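Methane monooxygenase regulatory protein B (Methylococcus capsulatus, PDB 4GAM) probably binds the hydroxylase component of soluble methane monooxygenase and regulates its oxidation of methane to methanol. Local coordinates at residues V38-I48 with F105-G114; N82-D90 with G120-E128. All coordinates share one frame; numbering follows the deposited sequence.

Contact 1 (V38-I48 with F105-G114); sequences VVLVLKKSDEI and FLVDVSSTIG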
ATOM      1  N   VAL D  38       9.294  -4.199  31.976  1.00 56.70           N
ATOM      2  CA  VAL D  38       8.558  -3.572  30.893  1.00 56.70           C
ATOM      3  C   VAL D  38       8.355  -4.613  29.801  1.00 56.64           C
ATOM      4  O   VAL D  38       9.209  -5.477  29.592  1.00 56.11           O
ATOM      5  CB  VAL D  38       9.309  -2.320  30.356  1.00 34.73           C
ATOM      6  CG1 VAL D  38       9.891  -2.567  28.966  1.00 39.32           C
ATOM      7  CG2 VAL D  38       8.397  -1.110  30.352  1.00 29.06           C
ATOM      8  N   VAL D  39       7.211  -4.559  29.129  1.00 51.80           N
ATOM      9  CA  VAL D  39       6.931  -5.511  28.064  1.00 49.17           C
ATOM     10  C   VAL D  39       6.668  -4.807  26.739  1.00 58.76           C
ATOM     11  O   VAL D  39       5.780  -3.957  26.635  1.00 57.64           O
ATOM     12  CB  VAL D  39       5.743  -6.426  28.412  1.00 44.27           C
ATOM     13  CG1 VAL D  39       5.489  -7.426  27.288  1.00 25.19           C
ATOM     14  CG2 VAL D  39       5.997  -7.141  29.727  1.00 43.03           C
ATOM     15  N   LEU D  40       7.457  -5.163  25.731  1.00 56.78           N
ATOM     16  CA  LEU D  40       7.294  -4.613  24.396  1.00 45.10           C
ATOM     17  C   LEU D  40       6.957  -5.725  23.407  1.00 47.40           C
ATOM     18  O   LEU D  40       7.642  -6.745  23.349  1.00 41.22           O
ATOM     19  CB  LEU D  40       8.568  -3.884  23.972  1.00 39.47           C
ATOM     20  CG  LEU D  40       8.521  -3.116  22.652  1.00 43.01           C
ATOM     21  CD1 LEU D  40       7.287  -2.231  22.593  1.00 23.62           C
ATOM     22  CD2 LEU D  40       9.789  -2.288  22.487  1.00 39.83           C
ATOM     23  N   VAL D  41       5.886  -5.529  22.646  1.00 51.96           N
ATOM     24  CA  VAL D  41       5.494  -6.487  21.619  1.00 48.74           C
ATOM     25  C   VAL D  41       5.685  -5.877  20.239  1.00 52.63           C
ATOM     26  O   VAL D  41       5.047  -4.877  19.902  1.00 44.59           O
ATOM     27  CB  VAL D  41       4.027  -6.925  21.770  1.00 41.40           C
ATOM     28  CG1 VAL D  41       3.583  -7.707  20.541  1.00 33.65           C
ATOM     29  CG2 VAL D  41       3.844  -7.752  23.034  1.00 44.74           C
ATOM     30  N   LEU D  42       6.561  -6.483  19.445  1.00 59.33           N
ATOM     31  CA  LEU D  42       6.882  -5.966  18.118  1.00 57.78           C
ATOM     32  C   LEU D  42       6.526  -6.955  17.005  1.00 47.74           C
ATOM     33  O   LEU D  42       7.021  -8.083  16.975  1.00 40.16           O
ATOM     34  CB  LEU D  42       8.359  -5.573  18.042  1.00 58.06           C
ATOM     35  CG  LEU D  42       8.804  -4.485  19.026  1.00 59.41           C
ATOM     36  CD1 LEU D  42      10.294  -4.224  18.904  1.00 62.80           C
ATOM     37  CD2 LEU D  42       8.021  -3.202  18.811  1.00 53.80           C
ATOM     38  N   LYS D  43       5.668  -6.509  16.093  1.00 38.23           N
ATOM     39  CA  LYS D  43       5.173  -7.330  14.992  1.00 34.18           C
ATOM     40  C   LYS D  43       6.300  -7.775  14.059  1.00 36.48           C
ATOM     41  O   LYS D  43       7.149  -6.970  13.670  1.00 27.73           O
ATOM     42  CB  LYS D  43       4.117  -6.544  14.215  1.00 41.36           C
ATOM     43  CG  LYS D  43       3.299  -7.355  13.233  1.00 42.84           C
ATOM     44  CD  LYS D  43       2.317  -6.456  12.492  1.00 41.37           C
ATOM     45  CE  LYS D  43       1.406  -7.258  11.584  1.00 38.23           C
ATOM     46  NZ  LYS D  43       0.601  -6.389  10.684  1.00 32.56           N
ATOM     47  N   LYS D  44       6.297  -9.060  13.703  1.00 50.49           N
ATOM     48  CA  LYS D  44       7.358  -9.644  12.877  1.00 49.46           C
ATOM     49  C   LYS D  44       7.330  -9.158  11.429  1.00 50.71           C
ATOM     50  O   LYS D  44       6.539  -9.640  10.617  1.00 46.73           O
ATOM     51  CB  LYS D  44       7.303 -11.176  12.912  1.00 31.82           C
ATOM     52  CG  LYS D  44       8.490 -11.821  13.613  1.00 41.02           C
ATOM     53  CD  LYS D  44       8.683 -13.280  13.212  1.00 49.75           C
ATOM     54  CE  LYS D  44      10.008 -13.486  12.485  1.00 52.77           C
ATOM     55  NZ  LYS D  44      10.024 -12.834  11.144  1.00 48.27           N
ATOM     56  N   SER D  45       8.209  -8.213  11.112  1.00 44.32           N
ATOM     57  CA  SER D  45       8.324  -7.679   9.760  1.00 34.63           C
ATOM     58  C   SER D  45       9.783  -7.383   9.436  1.00 33.20           C
ATOM     59  O   SER D  45      10.668  -7.635  10.251  1.00 24.83           O
ATOM     60  CB  SER D  45       7.488  -6.407   9.613  1.00 35.63           C
ATOM     61  OG  SER D  45       8.056  -5.334  10.346  1.00 38.08           O
ATOM     62  N   ASP D  46      10.027  -6.840   8.247  1.00 32.12           N
ATOM     63  CA  ASP D  46      11.390  -6.566   7.798  1.00 46.02           C
ATOM     64  C   ASP D  46      12.099  -5.526   8.669  1.00 52.98           C
ATOM     65  O   ASP D  46      13.229  -5.744   9.105  1.00 59.74           O
ATOM     66  CB  ASP D  46      11.395  -6.130   6.330  1.00 54.98           C
ATOM     67  CG  ASP D  46      12.749  -6.321   5.668  1.00 54.56           C
ATOM     68  OD1 ASP D  46      13.509  -7.210   6.114  1.00 53.01           O
ATOM     69  OD2 ASP D  46      13.052  -5.589   4.701  1.00 48.05           O
ATOM     70  N   GLU D  47      11.431  -4.404   8.925  1.00 55.84           N
ATOM     71  CA  GLU D  47      12.017  -3.319   9.712  1.00 53.91           C
ATOM     72  C   GLU D  47      12.263  -3.713  11.166  1.00 50.18           C
ATOM     73  O   GLU D  47      13.322  -3.424  11.725  1.00 24.79           O
ATOM     74  CB  GLU D  47      11.130  -2.071   9.661  1.00 52.69           C
ATOM     75  CG  GLU D  47      10.943  -1.479   8.271  1.00 53.05           C
ATOM     76  CD  GLU D  47       9.866  -2.185   7.469  1.00 50.84           C
ATOM     77  OE1 GLU D  47       9.395  -3.256   7.907  1.00 51.17           O
ATOM     78  OE2 GLU D  47       9.482  -1.664   6.401  1.00 47.21           O
ATOM     79  N   ILE D  48      11.279  -4.367  11.776  1.00 44.86           N
ATOM     80  CA  ILE D  48      11.383  -4.791  13.170  1.00 40.58           C
ATOM     81  C   ILE D  48      12.508  -5.803  13.385  1.00 40.49           C
ATOM     82  O   ILE D  48      13.311  -5.657  14.306  1.00 42.26           O
ATOM     83  CB  ILE D  48      10.048  -5.359  13.691  1.00 36.25           C
ATOM     84  CG1 ILE D  48       9.039  -4.228  13.871  1.00 33.59           C
ATOM     85  CG2 ILE D  48      10.246  -6.102  15.002  1.00 23.84           C
ATOM     86  CD1 ILE D  48       9.518  -3.110  14.778  1.00 23.52           C
ATOM     87  N   PHE D 105       7.492   3.856  12.595  1.00 42.66           N
ATOM     88  CA  PHE D 105       7.891   2.771  13.489  1.00 45.65           C
ATOM     89  C   PHE D 105       6.696   2.217  14.271  1.00 50.10           C
ATOM     90  O   PHE D 105       6.642   1.030  14.604  1.00 40.43           O
ATOM     91  CB  PHE D 105       8.982   3.267  14.445  1.00 39.17           C
ATOM     92  CG  PHE D 105       9.326   2.298  15.543  1.00 45.90           C
ATOM     93  CD1 PHE D 105      10.163   1.220  15.304  1.00 49.75           C
ATOM     94  CD2 PHE D 105       8.827   2.481  16.826  1.00 46.60           C
ATOM     95  CE1 PHE D 105      10.486   0.334  16.320  1.00 54.33           C
ATOM     96  CE2 PHE D 105       9.145   1.601  17.843  1.00 48.17           C
ATOM     97  CZ  PHE D 105       9.975   0.526  17.592  1.00 53.71           C
ATOM     98  N   LEU D 106       5.732   3.088  14.545  1.00 53.49           N
ATOM     99  CA  LEU D 106       4.527   2.715  15.275  1.00 44.75           C
ATOM    100  C   LEU D 106       3.595   1.814  14.458  1.00 45.95           C
ATOM    101  O   LEU D 106       2.535   1.409  14.936  1.00 49.92           O
ATOM    102  CB  LEU D 106       3.784   3.973  15.733  1.00 44.52           C
ATOM    103  CG  LEU D 106       3.910   4.409  17.196  1.00 45.33           C
ATOM    104  CD1 LEU D 106       5.279   4.079  17.750  1.00 48.52           C
ATOM    105  CD2 LEU D 106       3.636   5.898  17.339  1.00 23.92           C
ATOM    106  N   VAL D 107       3.989   1.513  13.225  1.00 47.01           N
ATOM    107  CA  VAL D 107       3.233   0.603  12.377  1.00 49.60           C
ATOM    108  C   VAL D 107       3.311  -0.821  12.924  1.00 51.98           C
ATOM    109  O   VAL D 107       2.333  -1.573  12.886  1.00 49.80           O
ATOM    110  CB  VAL D 107       3.762   0.628  10.929  1.00 51.68           C
ATOM    111  CG1 VAL D 107       3.073  -0.433  10.076  1.00 22.71           C
ATOM    112  CG2 VAL D 107       3.576   2.013  10.325  1.00 47.63           C
ATOM    113  N   ASP D 108       4.477  -1.177  13.454  1.00 51.14           N
ATOM    114  CA  ASP D 108       4.733  -2.554  13.854  1.00 49.32           C
ATOM    115  C   ASP D 108       5.007  -2.758  15.349  1.00 47.00           C
ATOM    116  O   ASP D 108       5.408  -3.847  15.762  1.00 42.68           O
ATOM    117  CB  ASP D 108       5.871  -3.144  13.016  1.00 38.17           C
ATOM    118  CG  ASP D 108       5.500  -3.305  11.554  1.00 31.47           C
ATOM    119  OD1 ASP D 108       4.413  -3.856  11.266  1.00 31.17           O
ATOM    120  OD2 ASP D 108       6.293  -2.875  10.692  1.00 32.92           O
ATOM    121  N   VAL D 109       4.798  -1.729  16.163  1.00 45.82           N
ATOM    122  CA  VAL D 109       4.804  -1.946  17.609  1.00 49.50           C
ATOM    123  C   VAL D 109       3.404  -2.358  18.054  1.00 49.49           C
ATOM    124  O   VAL D 109       2.498  -1.531  18.171  1.00 43.62           O
ATOM    125  CB  VAL D 109       5.331  -0.730  18.418  1.00 44.67           C
ATOM    126  CG1 VAL D 109       4.684   0.552  17.961  1.00 59.39           C
ATOM    127  CG2 VAL D 109       5.112  -0.945  19.912  1.00 32.66           C
ATOM    128  N   SER D 110       3.226  -3.654  18.282  1.00 54.15           N
ATOM    129  CA  SER D 110       1.890  -4.188  18.520  1.00 50.87           C
ATOM    130  C   SER D 110       1.339  -3.913  19.912  1.00 47.10           C
ATOM    131  O   SER D 110       0.191  -3.512  20.046  1.00 42.46           O
ATOM    132  CB  SER D 110       1.815  -5.674  18.169  1.00 43.98           C
ATOM    133  OG  SER D 110       1.590  -5.837  16.778  1.00 41.10           O
ATOM    134  N   SER D 111       2.141  -4.112  20.950  1.00 44.98           N
ATOM    135  CA  SER D 111       1.648  -3.798  22.284  1.00 47.56           C
ATOM    136  C   SER D 111       2.702  -3.382  23.301  1.00 47.84           C
ATOM    137  O   SER D 111       3.908  -3.439  23.056  1.00 23.62           O
ATOM    138  CB  SER D 111       0.795  -4.941  22.842  1.00 55.85           C
ATOM    139  OG  SER D 111      -0.049  -4.470  23.882  1.00 54.75           O
ATOM    140  N   THR D 112       2.208  -2.972  24.459  1.00 53.09           N
ATOM    141  CA  THR D 112       3.032  -2.373  25.486  1.00 57.64           C
ATOM    142  C   THR D 112       2.479  -2.752  26.851  1.00 59.02           C
ATOM    143  O   THR D 112       1.268  -2.793  27.046  1.00 64.06           O
ATOM    144  CB  THR D 112       3.034  -0.838  25.329  1.00 66.47           C
ATOM    145  OG1 THR D 112       3.985  -0.459  24.326  1.00 66.69           O
ATOM    146  CG2 THR D 112       3.381  -0.147  26.636  1.00 72.83           C
ATOM    147  N   ILE D 113       3.365  -3.073  27.784  1.00 57.46           N
ATOM    148  CA  ILE D 113       2.976  -3.155  29.183  1.00 54.39           C
ATOM    149  C   ILE D 113       3.928  -2.260  29.969  1.00 49.11           C
ATOM    150  O   ILE D 113       5.086  -2.606  30.201  1.00 54.60           O
ATOM    151  CB  ILE D 113       2.980  -4.600  29.716  1.00 52.48           C
ATOM    152  CG1 ILE D 113       2.251  -5.533  28.745  1.00 42.59           C
ATOM    153  CG2 ILE D 113       2.316  -4.666  31.074  1.00 26.63           C
ATOM    154  CD1 ILE D 113       2.146  -6.958  29.236  1.00 37.73           C
ATOM    155  N   GLY D 114       3.419  -1.096  30.356  1.00 43.24           N
ATOM    156  CA  GLY D 114       4.226  -0.019  30.901  1.00 45.28           C
ATOM    157  C   GLY D 114       3.731   1.266  30.264  1.00 44.51           C
ATOM    158  O   GLY D 114       2.781   1.231  29.481  1.00 38.06           O
TER
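The F105 ring is approached obliquely by two aliphatic ends: I48 CD1 lies 3.9 Å from F105 CE1, the isoleucine crossing at about a right angle, and L42 CD2 stands farther off near F105 CZ. C89 and I92 also pack on this ring. The D108 carboxylate is the second flat group. S45 OG reaches D108 OD2 at 3.0 Å in a weak hydrogen bond whose proton is not settled, while K43, its CG anti to the backbone N (chi1 -167°), runs its extended chain past the carboxylate, K43 CD 3.6 Å from D108 OD1. Beyond this junction, 38-43 and 109-113 pair as antiparallel strands, 109-113 being the outermost strand, within this chain, of a four-stranded sheet. A classic beta bulge interrupts the ladder: S110 and S111 both face V41, whose O accepts from S111 N at 3.2 Å and, weakly, from S110 N. The K43 N to D108 O bond then continues the pairing in the shifted register. L40, L42 and V109 pack inside the chain, L40 CD1 meeting V109 CG2 at 3.7 Å. The other side mixes V39, V41 and I113 with polar groups. There the chain of another protein offers a basic side chain to D108 OD2 (salt bridge), its backbone to S110 OG and a polar side chain to S111 OG (hydrogen bonds), chemistry consistent with docking.

Contact 2 (N82-D90 with G120-E128); sequences NGKIEVDCD and GNKFTITSE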
ATOM      1  N   ASN D  82      14.279  -4.636  32.063  1.00 44.95           N
ATOM      2  CA  ASN D  82      14.140  -4.009  33.371  1.00 37.15           C
ATOM      3  C   ASN D  82      14.216  -2.488  33.301  1.00 42.31           C
ATOM      4  O   ASN D  82      15.232  -1.923  32.897  1.00 47.83           O
ATOM      5  CB  ASN D  82      15.197  -4.541  34.340  1.00 32.58           C
ATOM      6  CG  ASN D  82      14.792  -5.851  34.981  1.00 46.20           C
ATOM      7  OD1 ASN D  82      15.168  -6.927  34.517  1.00 52.96           O
ATOM      8  ND2 ASN D  82      14.014  -5.765  36.055  1.00 48.83           N
ATOM      9  N   GLY D  83      13.131  -1.831  33.696  1.00 40.76           N
ATOM     10  CA  GLY D  83      13.111  -0.383  33.771  1.00 35.35           C
ATOM     11  C   GLY D  83      12.488   0.273  32.558  1.00 50.59           C
ATOM     12  O   GLY D  83      11.419   0.874  32.659  1.00 62.16           O
ATOM     13  N   LYS D  84      13.148   0.157  31.408  1.00 57.56           N
ATOM     14  CA  LYS D  84      12.712   0.878  30.216  1.00 52.37           C
ATOM     15  C   LYS D  84      13.393   0.414  28.931  1.00 45.19           C
ATOM     16  O   LYS D  84      14.435  -0.243  28.964  1.00 34.10           O
ATOM     17  CB  LYS D  84      12.980   2.373  30.391  1.00 49.68           C
ATOM     18  CG  LYS D  84      14.459   2.718  30.416  1.00 50.09           C
ATOM     19  CD  LYS D  84      14.668   4.210  30.548  1.00 48.99           C
ATOM     20  CE  LYS D  84      15.904   4.661  29.792  1.00 47.13           C
ATOM     21  NZ  LYS D  84      16.013   6.144  29.788  1.00 48.38           N
ATOM     22  N   ILE D  85      12.786   0.772  27.800  1.00 51.19           N
ATOM     23  CA  ILE D  85      13.384   0.579  26.479  1.00 54.22           C
ATOM     24  C   ILE D  85      13.163   1.831  25.633  1.00 55.04           C
ATOM     25  O   ILE D  85      12.043   2.331  25.533  1.00 54.86           O
ATOM     26  CB  ILE D  85      12.770  -0.623  25.722  1.00 45.01           C
ATOM     27  CG1 ILE D  85      12.808  -1.890  26.576  1.00 44.20           C
ATOM     28  CG2 ILE D  85      13.494  -0.850  24.394  1.00 29.67           C
ATOM     29  CD1 ILE D  85      12.111  -3.067  25.940  1.00 47.36           C
ATOM     30  N   GLU D  86      14.232   2.340  25.030  1.00 58.95           N
ATOM     31  CA  GLU D  86      14.128   3.493  24.143  1.00 56.92           C
ATOM     32  C   GLU D  86      14.490   3.117  22.711  1.00 54.15           C
ATOM     33  O   GLU D  86      15.431   2.358  22.472  1.00 53.69           O
ATOM     34  CB  GLU D  86      15.023   4.636  24.626  1.00 59.88           C
ATOM     35  CG  GLU D  86      14.657   5.189  25.993  1.00 70.26           C
ATOM     36  CD  GLU D  86      15.465   6.422  26.351  1.00 82.49           C
ATOM     37  OE1 GLU D  86      16.477   6.282  27.071  1.00 87.07           O
ATOM     38  OE2 GLU D  86      15.091   7.530  25.908  1.00 82.82           O
ATOM     39  N   VAL D  87      13.735   3.651  21.758  1.00 50.34           N
ATOM     40  CA  VAL D  87      13.997   3.411  20.347  1.00 47.80           C
ATOM     41  C   VAL D  87      14.194   4.731  19.603  1.00 57.11           C
ATOM     42  O   VAL D  87      13.236   5.468  19.369  1.00 57.32           O
ATOM     43  CB  VAL D  87      12.847   2.621  19.685  1.00 35.56           C
ATOM     44  CG1 VAL D  87      13.130   2.397  18.206  1.00 28.54           C
ATOM     45  CG2 VAL D  87      12.641   1.295  20.393  1.00 35.50           C
ATOM     46  N   ASP D  88      15.440   5.035  19.246  1.00 61.85           N
ATOM     47  CA  ASP D  88      15.712   6.190  18.400  1.00 64.78           C
ATOM     48  C   ASP D  88      15.402   5.815  16.958  1.00 62.32           C
ATOM     49  O   ASP D  88      16.010   4.902  16.397  1.00 58.04           O
ATOM     50  CB  ASP D  88      17.162   6.654  18.532  1.00 71.12           C
ATOM     51  CG  ASP D  88      17.425   7.949  17.785  1.00 79.14           C
ATOM     52  OD1 ASP D  88      16.476   8.746  17.626  1.00 80.41           O
ATOM     53  OD2 ASP D  88      18.577   8.174  17.355  1.00 84.30           O
ATOM     54  N   CYS D  89      14.450   6.523  16.361  1.00 56.04           N
ATOM     55  CA  CYS D  89      13.924   6.141  15.058  1.00 44.23           C
ATOM     56  C   CYS D  89      14.641   6.829  13.904  1.00 38.70           C
ATOM     57  O   CYS D  89      14.462   6.456  12.746  1.00 40.65           O
ATOM     58  CB  CYS D  89      12.419   6.403  15.001  1.00 47.86           C
ATOM     59  SG  CYS D  89      11.478   5.471  16.237  1.00 72.82           S
ATOM     60  N   ASP D  90      15.446   7.837  14.222  1.00 48.25           N
ATOM     61  CA  ASP D  90      16.310   8.456  13.226  1.00 56.35           C
ATOM     62  C   ASP D  90      17.510   7.541  13.028  1.00 57.33           C
ATOM     63  O   ASP D  90      18.147   7.539  11.975  1.00 57.94           O
ATOM     64  CB  ASP D  90      16.761   9.845  13.684  1.00 62.20           C
ATOM     65  CG  ASP D  90      15.593  10.785  13.949  1.00 58.19           C
ATOM     66  OD1 ASP D  90      14.511  10.592  13.352  1.00 50.62           O
ATOM     67  OD2 ASP D  90      15.759  11.723  14.756  1.00 58.18           O
ATOM     68  N   GLY D 120       9.355  13.585  20.268  1.00 62.04           N
ATOM     69  CA  GLY D 120       9.843  13.861  18.930  1.00 57.35           C
ATOM     70  C   GLY D 120       9.877  12.574  18.130  1.00 50.51           C
ATOM     71  O   GLY D 120       8.849  11.922  17.953  1.00 41.47           O
ATOM     72  N   ASN D 121      11.060  12.205  17.649  1.00 55.26           N
ATOM     73  CA  ASN D 121      11.241  10.932  16.954  1.00 55.50           C
ATOM     74  C   ASN D 121      11.955   9.899  17.829  1.00 52.95           C
ATOM     75  O   ASN D 121      12.720   9.069  17.336  1.00 37.63           O
ATOM     76  CB  ASN D 121      11.997  11.131  15.638  1.00 47.12           C
ATOM     77  CG  ASN D 121      11.176  11.868  14.599  1.00 49.18           C
ATOM     78  OD1 ASN D 121      10.239  12.598  14.931  1.00 54.63           O
ATOM     79  ND2 ASN D 121      11.524  11.678  13.330  1.00 44.01           N
ATOM     80  N   LYS D 122      11.692   9.956  19.130  1.00 27.15           N
ATOM     81  CA  LYS D 122      12.328   9.056  20.081  1.00 32.12           C
ATOM     82  C   LYS D 122      11.275   8.364  20.939  1.00 35.65           C
ATOM     83  O   LYS D 122      10.757   8.945  21.894  1.00 43.23           O
ATOM     84  CB  LYS D 122      13.315   9.829  20.960  1.00 35.81           C
ATOM     85  CG  LYS D 122      14.689   9.184  21.071  1.00 43.32           C
ATOM     86  CD  LYS D 122      15.806  10.225  21.020  1.00 48.02           C
ATOM     87  CE  LYS D 122      17.181   9.569  21.115  1.00 53.73           C
ATOM     88  NZ  LYS D 122      18.300  10.548  20.983  1.00 48.88           N
ATOM     89  N   PHE D 123      10.960   7.122  20.587  1.00 32.55           N
ATOM     90  CA  PHE D 123       9.951   6.347  21.304  1.00 35.12           C
ATOM     91  C   PHE D 123      10.536   5.647  22.530  1.00 38.06           C
ATOM     92  O   PHE D 123      11.519   4.918  22.431  1.00 38.94           O
ATOM     93  CB  PHE D 123       9.301   5.325  20.368  1.00 26.16           C
ATOM     94  CG  PHE D 123       8.347   4.389  21.055  1.00 37.28           C
ATOM     95  CD1 PHE D 123       7.020   4.745  21.238  1.00 45.40           C
ATOM     96  CD2 PHE D 123       8.773   3.147  21.508  1.00 40.32           C
ATOM     97  CE1 PHE D 123       6.137   3.881  21.869  1.00 47.64           C
ATOM     98  CE2 PHE D 123       7.895   2.280  22.140  1.00 38.81           C
ATOM     99  CZ  PHE D 123       6.576   2.648  22.320  1.00 40.77           C
ATOM    100  N   THR D 124       9.918   5.867  23.684  1.00 25.96           N
ATOM    101  CA  THR D 124      10.381   5.247  24.917  1.00 47.16           C
ATOM    102  C   THR D 124       9.233   4.625  25.708  1.00 53.74           C
ATOM    103  O   THR D 124       8.147   5.199  25.810  1.00 51.89           O
ATOM    104  CB  THR D 124      11.163   6.250  25.800  1.00 43.33           C
ATOM    105  OG1 THR D 124      10.973   5.931  27.184  1.00 37.15           O
ATOM    106  CG2 THR D 124      10.690   7.671  25.545  1.00 47.32           C
ATOM    107  N   ILE D 125       9.481   3.435  26.248  1.00 57.09           N
ATOM    108  CA  ILE D 125       8.523   2.747  27.109  1.00 56.38           C
ATOM    109  C   ILE D 125       9.160   2.470  28.470  1.00 52.15           C
ATOM    110  O   ILE D 125      10.259   1.924  28.546  1.00 60.56           O
ATOM    111  CB  ILE D 125       8.015   1.436  26.465  1.00 51.69           C
ATOM    112  CG1 ILE D 125       7.232   0.607  27.484  1.00 43.03           C
ATOM    113  CG2 ILE D 125       9.170   0.631  25.877  1.00 25.09           C
ATOM    114  CD1 ILE D 125       6.901  -0.786  27.005  1.00 46.59           C
ATOM    115  N   THR D 126       8.479   2.858  29.544  1.00 40.48           N
ATOM    116  CA  THR D 126       9.083   2.808  30.872  1.00 38.72           C
ATOM    117  C   THR D 126       8.142   2.292  31.961  1.00 47.41           C
ATOM    118  O   THR D 126       6.923   2.241  31.781  1.00 41.61           O
ATOM    119  CB  THR D 126       9.638   4.191  31.279  1.00 37.60           C
ATOM    120  OG1 THR D 126       9.882   4.224  32.690  1.00 38.10           O
ATOM    121  CG2 THR D 126       8.644   5.273  30.921  1.00 39.60           C
ATOM    122  N   SER D 127       8.729   1.906  33.089  1.00 57.30           N
ATOM    123  CA  SER D 127       7.974   1.380  34.217  1.00 54.50           C
ATOM    124  C   SER D 127       7.686   2.492  35.221  1.00 55.38           C
ATOM    125  O   SER D 127       6.970   2.288  36.205  1.00 53.05           O
ATOM    126  CB  SER D 127       8.749   0.243  34.889  1.00 53.73           C
ATOM    127  OG  SER D 127       7.900  -0.542  35.708  1.00 58.36           O
ATOM    128  N   GLU D 128       8.248   3.669  34.962  1.00 57.08           N
ATOM    129  CA  GLU D 128       8.029   4.825  35.821  1.00 65.64           C
ATOM    130  C   GLU D 128       6.615   5.360  35.638  1.00 65.44           C
ATOM    131  O   GLU D 128       6.134   5.491  34.511  1.00 60.57           O
ATOM    132  CB  GLU D 128       9.044   5.932  35.517  1.00 69.31           C
ATOM    133  CG  GLU D 128       9.303   6.869  36.696  1.00 79.68           C
ATOM    134  CD  GLU D 128       9.378   8.335  36.296  1.00 78.98           C
ATOM    135  OE1 GLU D 128       9.996   8.650  35.257  1.00 75.87           O
ATOM    136  OE2 GLU D 128       8.810   9.175  37.029  1.00 71.91           O
TER
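F123 O takes the shortest backbone bond of this pair, from V87 N at 2.6 Å and nearly straight (168°), and the CA-H of E86 also leans on the same oxygen. The motif is an antiparallel ladder: 84-88 is an outer strand, within this chain, of a three-stranded sheet of this MmoB/DmpM family protein, and 122-126 is its middle strand, with 115-118 beyond. I85 and I125 form a hydrogen-bonded pair, I85 N to I125 O and I125 N to I85 O both 2.9 Å, and S127 N to G83 O and C89 N to N121 O prolong the ladder at its two ends. The side chains split by face. I85, V87, F123 and I125 point into the buried side, where I85 CB touches I125 CG2 at 3.8 Å and V87 CG2 meets the rim of the F123 ring roughly in its plane; V38, L40, V102 and F105 also line this side. On the more open face, E86 and T124 run parallel out of the sheet, with E86 CG 3.7 Å from T124 CB. The E86 chain, extended beyond CG, carries OE1 to a salt bridge of 2.8 Å with K84 NZ, which arrives from above the carboxylate plane. With an alanine in place of E86, K84 NZ would probably be left without its mate and free to swing, and T124 CB would lose its contact with E86 CG. D88 and K122 cross on the same face, their charges near but beyond salt-bridge range. At the far end, where helix 89-96 begins, N121 ND2 donates to the syn lone pair of D90 OD1 at 3.2 Å, and D90 OD1 lies 19° out of the N121 amide plane.

How the contacts relate
Contacts 1 and 2 are the ladders of two neighbouring antiparallel sheets, their centres about 12 Å apart, and they pack through their buried apolar faces. I125 of contact 2 is the main bridge: its CD1 lies 3.4 Å from V39 O and 3.6 Å from T112 CG2, and its CG1 3.5 Å from V38 CG2. At the other end F105 CZ meets V87 CG1 at 3.7 Å. The segments alternate along the chain, so each ladder closes across a segment of the other. Chains of two other proteins reach contact 1, one of them touching 15 of its residues, whereas one chain touches five residues of contact 2, which makes contact 1 the more heavily engaged ladder within the complex.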